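Local coordinates for leucine aminopeptidase (Legionella pneumophila, PDB 5GNE), which probably removes amino-terminal residues from peptides as a zinc-dependent aminopeptidase of the M28 family, at residues Gly201-Ser206 with Asp351-Glu356; Ala268-Asn273 with Asn340-Thr345. All coordinates share one frame; numbering follows the deposited sequence.

Interaction 1: Gly201-Ser206 with Asp351-Glu356. With ZN (zinc ion), chain D.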
loop_
_atom_site.group_PDB
_atom_site.type_symbol
_atom_site.label_atom_id
_atom_site.label_comp_id
_atom_site.label_asym_id
_atom_site.label_seq_id
_atom_site.Cartn_x
_atom_site.Cartn_y
_atom_site.Cartn_z
ATOM N N GLY A 201 -8.933 -9.689 7.948
ATOM C CA GLY A 201 -7.861 -8.816 7.506
ATOM C C GLY A 201 -8.045 -7.433 8.083
ATOM O O GLY A 201 -7.867 -6.430 7.396
ATOM N N ALA A 202 -8.409 -7.386 9.359
ATOM C CA ALA A 202 -8.720 -6.128 9.994
ATOM C C ALA A 202 -7.525 -5.177 10.007
ATOM O O ALA A 202 -7.591 -4.103 9.417
ATOM C CB ALA A 202 -9.214 -6.368 11.396
ATOM N N ASP A 203 -6.448 -5.552 10.695
ATOM C CA ASP A 203 -5.237 -4.739 10.664
ATOM C C ASP A 203 -4.567 -4.839 9.299
ATOM O O ASP A 203 -4.120 -3.842 8.763
ATOM C CB ASP A 203 -4.240 -5.176 11.720
ATOM C CG ASP A 203 -3.077 -4.215 11.853
ATOM O OD1 ASP A 203 -3.331 -2.999 11.730
ATOM O OD2 ASP A 203 -1.916 -4.655 12.080
ATOM N N ASP A 204 -4.506 -6.042 8.727
ATOM C CA ASP A 204 -3.892 -6.192 7.417
ATOM C C ASP A 204 -4.823 -5.641 6.373
ATOM O O ASP A 204 -5.511 -6.346 5.638
ATOM C CB ASP A 204 -3.486 -7.606 7.083
ATOM C CG ASP A 204 -2.325 -7.620 6.122
ATOM O OD1 ASP A 204 -2.065 -6.548 5.550
ATOM O OD2 ASP A 204 -1.664 -8.653 5.922
ATOM N N ASP A 205 -4.863 -4.326 6.518
ATOM C CA ASP A 205 -5.303 -3.252 5.678
ATOM C C ASP A 205 -6.728 -2.949 5.392
ATOM O O ASP A 205 -7.005 -2.129 4.520
ATOM C CB ASP A 205 -4.510 -3.288 4.404
ATOM C CG ASP A 205 -3.507 -2.166 4.409
ATOM O OD1 ASP A 205 -3.301 -1.646 5.538
ATOM O OD2 ASP A 205 -2.993 -1.764 3.357
ATOM N N SER A 206 -7.632 -3.493 6.184
ATOM C CA SER A 206 -8.857 -2.740 6.355
ATOM C C SER A 206 -8.417 -1.405 6.970
ATOM O O SER A 206 -8.817 -0.326 6.517
ATOM C CB SER A 206 -9.846 -3.442 7.278
ATOM O OG SER A 206 -11.055 -2.711 7.323
ATOM N N ASP A 351 -11.741 -6.443 16.487
ATOM C CA ASP A 351 -11.537 -6.169 17.913
ATOM C C ASP A 351 -10.078 -5.978 18.318
ATOM O O ASP A 351 -9.764 -5.567 19.440
ATOM C CB ASP A 351 -12.149 -7.313 18.689
ATOM C CG ASP A 351 -13.520 -7.626 18.189
ATOM O OD1 ASP A 351 -14.489 -6.982 18.654
ATOM O OD2 ASP A 351 -13.597 -8.456 17.247
ATOM N N ILE A 352 -9.205 -6.272 17.370
ATOM C CA ILE A 352 -7.775 -6.108 17.499
ATOM C C ILE A 352 -7.326 -4.665 17.184
ATOM O O ILE A 352 -6.289 -4.195 17.672
ATOM C CB ILE A 352 -7.118 -7.121 16.544
ATOM C CG1 ILE A 352 -7.585 -8.527 16.918
ATOM C CG2 ILE A 352 -5.626 -7.026 16.519
ATOM C CD1 ILE A 352 -7.355 -8.849 18.336
ATOM N N LEU A 353 -8.154 -3.947 16.424
ATOM C CA LEU A 353 -7.853 -2.569 16.008
ATOM C C LEU A 353 -7.894 -1.550 17.131
ATOM O O LEU A 353 -8.805 -1.565 17.947
ATOM C CB LEU A 353 -8.816 -2.120 14.906
ATOM C CG LEU A 353 -8.702 -3.017 13.672
ATOM C CD1 LEU A 353 -9.672 -2.640 12.566
ATOM C CD2 LEU A 353 -7.270 -3.086 13.194
ATOM N N ASN A 354 -6.889 -0.681 17.177
ATOM C CA ASN A 354 -6.891 0.483 18.063
ATOM C C ASN A 354 -7.317 1.753 17.310
ATOM O O ASN A 354 -6.575 2.243 16.446
ATOM C CB ASN A 354 -5.501 0.671 18.680
ATOM C CG ASN A 354 -5.474 1.750 19.758
ATOM O OD1 ASN A 354 -5.536 2.943 19.468
ATOM N ND2 ASN A 354 -5.398 1.326 21.011
ATOM N N LEU A 355 -8.474 2.315 17.659
ATOM C CA LEU A 355 -8.996 3.488 16.954
ATOM C C LEU A 355 -8.173 4.738 17.203
ATOM O O LEU A 355 -8.050 5.562 16.297
ATOM C CB LEU A 355 -10.456 3.767 17.295
ATOM C CG LEU A 355 -11.139 4.869 16.459
ATOM C CD1 LEU A 355 -11.004 4.698 14.957
ATOM C CD2 LEU A 355 -12.601 4.986 16.808
ATOM N N GLU A 356 -7.571 4.883 18.378
ATOM C CA GLU A 356 -6.698 6.038 18.605
ATOM C C GLU A 356 -5.514 6.009 17.615
ATOM O O GLU A 356 -5.133 7.040 17.037
ATOM C CB GLU A 356 -6.149 6.048 20.043
ATOM C CG GLU A 356 -5.370 7.315 20.426
ATOM C CD GLU A 356 -5.101 7.441 21.922
ATOM O OE1 GLU A 356 -5.408 8.499 22.508
ATOM O OE2 GLU A 356 -4.565 6.483 22.515
HETATM ZN ZN ZN D . -0.491 -5.694 4.186
#
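L353 reaches A202 and D203 with the branched end of its side chain. L353 CB itself meets nothing of 201-206 within 4.2 Å. With CG anti to the carbonyl carbon (chi1 -60°), the end of the side chain comes nearer to the first turn of helix 202-221 than its base does. L353 CG lies 4.1 Å from A202 CB. The two methyls then divide the work. CD1 meets the A202 methyl, with 3.9 Å between L353 CD1 and A202 CB. L353 CD2 lies against backbone, 3.6 Å from D203 N, and also comes within 4.0 Å of D203 CB. W115 and N118 of helix 111-123 also touch L353. The contact is buried and packs L353, two residues ahead of helix 355-373, onto the N-terminal turn of helix 202-221.

No hydrogen bond crosses between the two segments. Several polar groups of this turn are bound elsewhere in the chain. D348 accepts from the backbone N of both D203 and D204 through its two carboxylate oxygens. N354 is the N-cap of helix 355-373.

D204 points away from L353, and its OD1 binds a zinc ion. H191 and D266 bind the same metal. This is one zinc of the two-zinc centre characteristic of M28 peptidases. L353 makes only van der Waals contact with this turn, through the A202 methyl and the backbone and CB of D203. It covers the turn without competing for the backbone hydrogen bonds of D203 and D204 or for the metal bond of D204.

Interaction 2: Ala268-Asn273 with Asn340-Thr345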
loop_
_atom_site.group_PDB
_atom_site.type_symbol
_atom_site.label_atom_id
_atom_site.label_comp_id
_atom_site.label_asym_id
_atom_site.label_seq_id
_atom_site.Cartn_x
_atom_site.Cartn_y
_atom_site.Cartn_z
ATOM N N ALA A 268 -2.285 -0.059 9.813
ATOM C CA ALA A 268 -2.289 1.204 10.546
ATOM C C ALA A 268 -3.098 1.174 11.845
ATOM O O ALA A 268 -3.488 2.233 12.343
ATOM C CB ALA A 268 -2.803 2.298 9.658
ATOM N N GLY A 269 -3.418 -0.014 12.355
ATOM C CA GLY A 269 -4.395 -0.087 13.424
ATOM C C GLY A 269 -4.164 -0.944 14.650
ATOM O O GLY A 269 -4.992 -0.954 15.556
ATOM N N TYR A 270 -3.046 -1.649 14.704
ATOM C CA TYR A 270 -2.806 -2.563 15.804
ATOM C C TYR A 270 -1.673 -2.075 16.658
ATOM O O TYR A 270 -0.595 -1.767 16.155
ATOM C CB TYR A 270 -2.499 -3.963 15.301
ATOM C CG TYR A 270 -2.026 -4.918 16.385
ATOM C CD1 TYR A 270 -2.922 -5.531 17.239
ATOM C CD2 TYR A 270 -0.678 -5.221 16.536
ATOM C CE1 TYR A 270 -2.502 -6.421 18.219
ATOM C CE2 TYR A 270 -0.246 -6.103 17.516
ATOM C CZ TYR A 270 -1.163 -6.698 18.351
ATOM O OH TYR A 270 -0.731 -7.570 19.316
ATOM N N ARG A 271 -1.925 -1.993 17.958
ATOM C CA ARG A 271 -0.859 -1.682 18.882
ATOM C C ARG A 271 -0.451 -2.924 19.637
ATOM O O ARG A 271 -1.299 -3.681 20.084
ATOM C CB ARG A 271 -1.261 -0.582 19.857
ATOM C CG ARG A 271 -1.457 0.749 19.191
ATOM C CD ARG A 271 -1.413 1.825 20.234
ATOM N NE ARG A 271 -1.752 3.142 19.712
ATOM C CZ ARG A 271 -2.276 4.104 20.455
ATOM N NH1 ARG A 271 -2.492 3.886 21.746
ATOM N NH2 ARG A 271 -2.561 5.283 19.928
ATOM N N ALA A 272 0.853 -3.156 19.720
ATOM C CA ALA A 272 1.385 -4.292 20.460
ATOM C C ALA A 272 1.071 -4.099 21.950
ATOM O O ALA A 272 0.527 -4.993 22.600
ATOM C CB ALA A 272 2.877 -4.431 20.226
ATOM N N ASN A 273 1.439 -2.933 22.480
ATOM C CA ASN A 273 0.983 -2.482 23.792
ATOM C C ASN A 273 -0.052 -1.381 23.600
ATOM O O ASN A 273 0.281 -0.290 23.144
ATOM C CB ASN A 273 2.155 -1.982 24.637
ATOM C CG ASN A 273 3.399 -2.838 24.466
ATOM O OD1 ASN A 273 3.437 -3.996 24.891
ATOM N ND2 ASN A 273 4.426 -2.271 23.847
ATOM N N ASN A 340 2.196 -7.706 14.781
ATOM C CA ASN A 340 0.838 -8.196 14.807
ATOM C C ASN A 340 0.924 -9.703 14.532
ATOM O O ASN A 340 1.130 -10.110 13.398
ATOM C CB ASN A 340 -0.028 -7.469 13.788
ATOM C CG ASN A 340 -1.475 -7.891 13.848
ATOM O OD1 ASN A 340 -1.818 -8.935 14.403
ATOM N ND2 ASN A 340 -2.343 -7.050 13.326
ATOM N N PRO A 341 0.781 -10.536 15.576
ATOM C CA PRO A 341 0.857 -11.990 15.375
ATOM C C PRO A 341 -0.348 -12.552 14.640
ATOM O O PRO A 341 -0.318 -13.716 14.262
ATOM C CB PRO A 341 0.910 -12.538 16.805
ATOM C CG PRO A 341 0.156 -11.524 17.610
ATOM C CD PRO A 341 0.490 -10.187 16.982
ATOM N N TYR A 342 -1.385 -11.747 14.431
ATOM C CA TYR A 342 -2.624 -12.269 13.866
ATOM C C TYR A 342 -2.787 -12.066 12.356
ATOM O O TYR A 342 -3.712 -12.632 11.763
ATOM C CB TYR A 342 -3.830 -11.638 14.572
ATOM C CG TYR A 342 -3.767 -11.620 16.087
ATOM C CD1 TYR A 342 -4.092 -12.745 16.838
ATOM C CD2 TYR A 342 -3.419 -10.461 16.769
ATOM C CE1 TYR A 342 -4.052 -12.717 18.233
ATOM C CE2 TYR A 342 -3.373 -10.426 18.154
ATOM C CZ TYR A 342 -3.690 -11.555 18.886
ATOM O OH TYR A 342 -3.651 -11.504 20.269
ATOM N N VAL A 343 -1.905 -11.285 11.728
ATOM C CA VAL A 343 -2.041 -11.023 10.293
ATOM C C VAL A 343 -2.028 -12.318 9.486
ATOM O O VAL A 343 -1.314 -13.253 9.814
ATOM C CB VAL A 343 -0.939 -10.069 9.772
ATOM C CG1 VAL A 343 -1.133 -8.670 10.363
ATOM C CG2 VAL A 343 0.450 -10.618 10.098
ATOM N N HIS A 344 -2.839 -12.341 8.433
ATOM C CA HIS A 344 -3.043 -13.520 7.593
ATOM C C HIS A 344 -3.697 -14.685 8.326
ATOM O O HIS A 344 -3.584 -15.836 7.901
ATOM C CB HIS A 344 -1.720 -13.979 6.960
ATOM C CG HIS A 344 -0.974 -12.884 6.252
ATOM N ND1 HIS A 344 0.323 -12.541 6.572
ATOM C CD2 HIS A 344 -1.347 -12.054 5.257
ATOM C CE1 HIS A 344 0.722 -11.553 5.794
ATOM N NE2 HIS A 344 -0.274 -11.230 4.991
ATOM N N THR A 345 -4.358 -14.421 9.444
ATOM C CA THR A 345 -5.141 -15.487 10.056
ATOM C C THR A 345 -6.579 -15.034 10.248
ATOM O O THR A 345 -6.898 -13.858 10.124
ATOM C CB THR A 345 -4.570 -15.926 11.423
ATOM O OG1 THR A 345 -5.005 -15.015 12.446
ATOM C CG2 THR A 345 -3.038 -15.992 11.384
#
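The side-chain amide of N340 stacks on the ring of Y270, with no hydrogen bond between the two segments. Amide and ring planes are only 24° apart. N340 CG sits 3.8 Å above the Y270 ring plane, offset toward the rim. N340 CB adds to the contact, 3.6 Å from Y270 CD2. The tyrosine ring swings over to N340 with its CG anti to the backbone N (chi1 171°).

The amide is held at both ends. Its ND2 donates to D203 OD2 in helix 202-221. Its OD1 accepts from Y342 N at 2.8 Å, with an N-H...O angle of 151°. This second bond makes an Asx turn at the start of a type I beta turn, N340 to V343. A type II turn, Y342 to T345, follows and overlaps it. There Y342 O accepts from both T345 N and T345 OG1. These linked turns carry H344, a zinc ligand of the M28 peptidase site.

At the far end of the tyrosine, Y270 OH lies 3.7 Å from P341 CD. The Y342 side chain crosses that of Y270 at about a right angle, with Y342 CE2 4.1 Å from Y270 CE1.

In the fold
The two contacts have centres about 7 Å apart, and along the chain interaction 2 is nested within the loop closed by interaction 1. Two probable hydrogen bonds join them. D203 OD2 lies 2.7 Å from N340 ND2, and N354 N lies 2.5 Å from G269 O. I352 also packs on the ring of Y270. Each contact includes a zinc ligand, D204 in interaction 1 and H344 in interaction 2. D204 bridges the two zinc ions, and H344 binds the second together with E239. D204 OD2 and H344 NE2 come within 3.1 Å, as ligands of the same zinc. The side chains that touch across the two contacts bind no metal themselves.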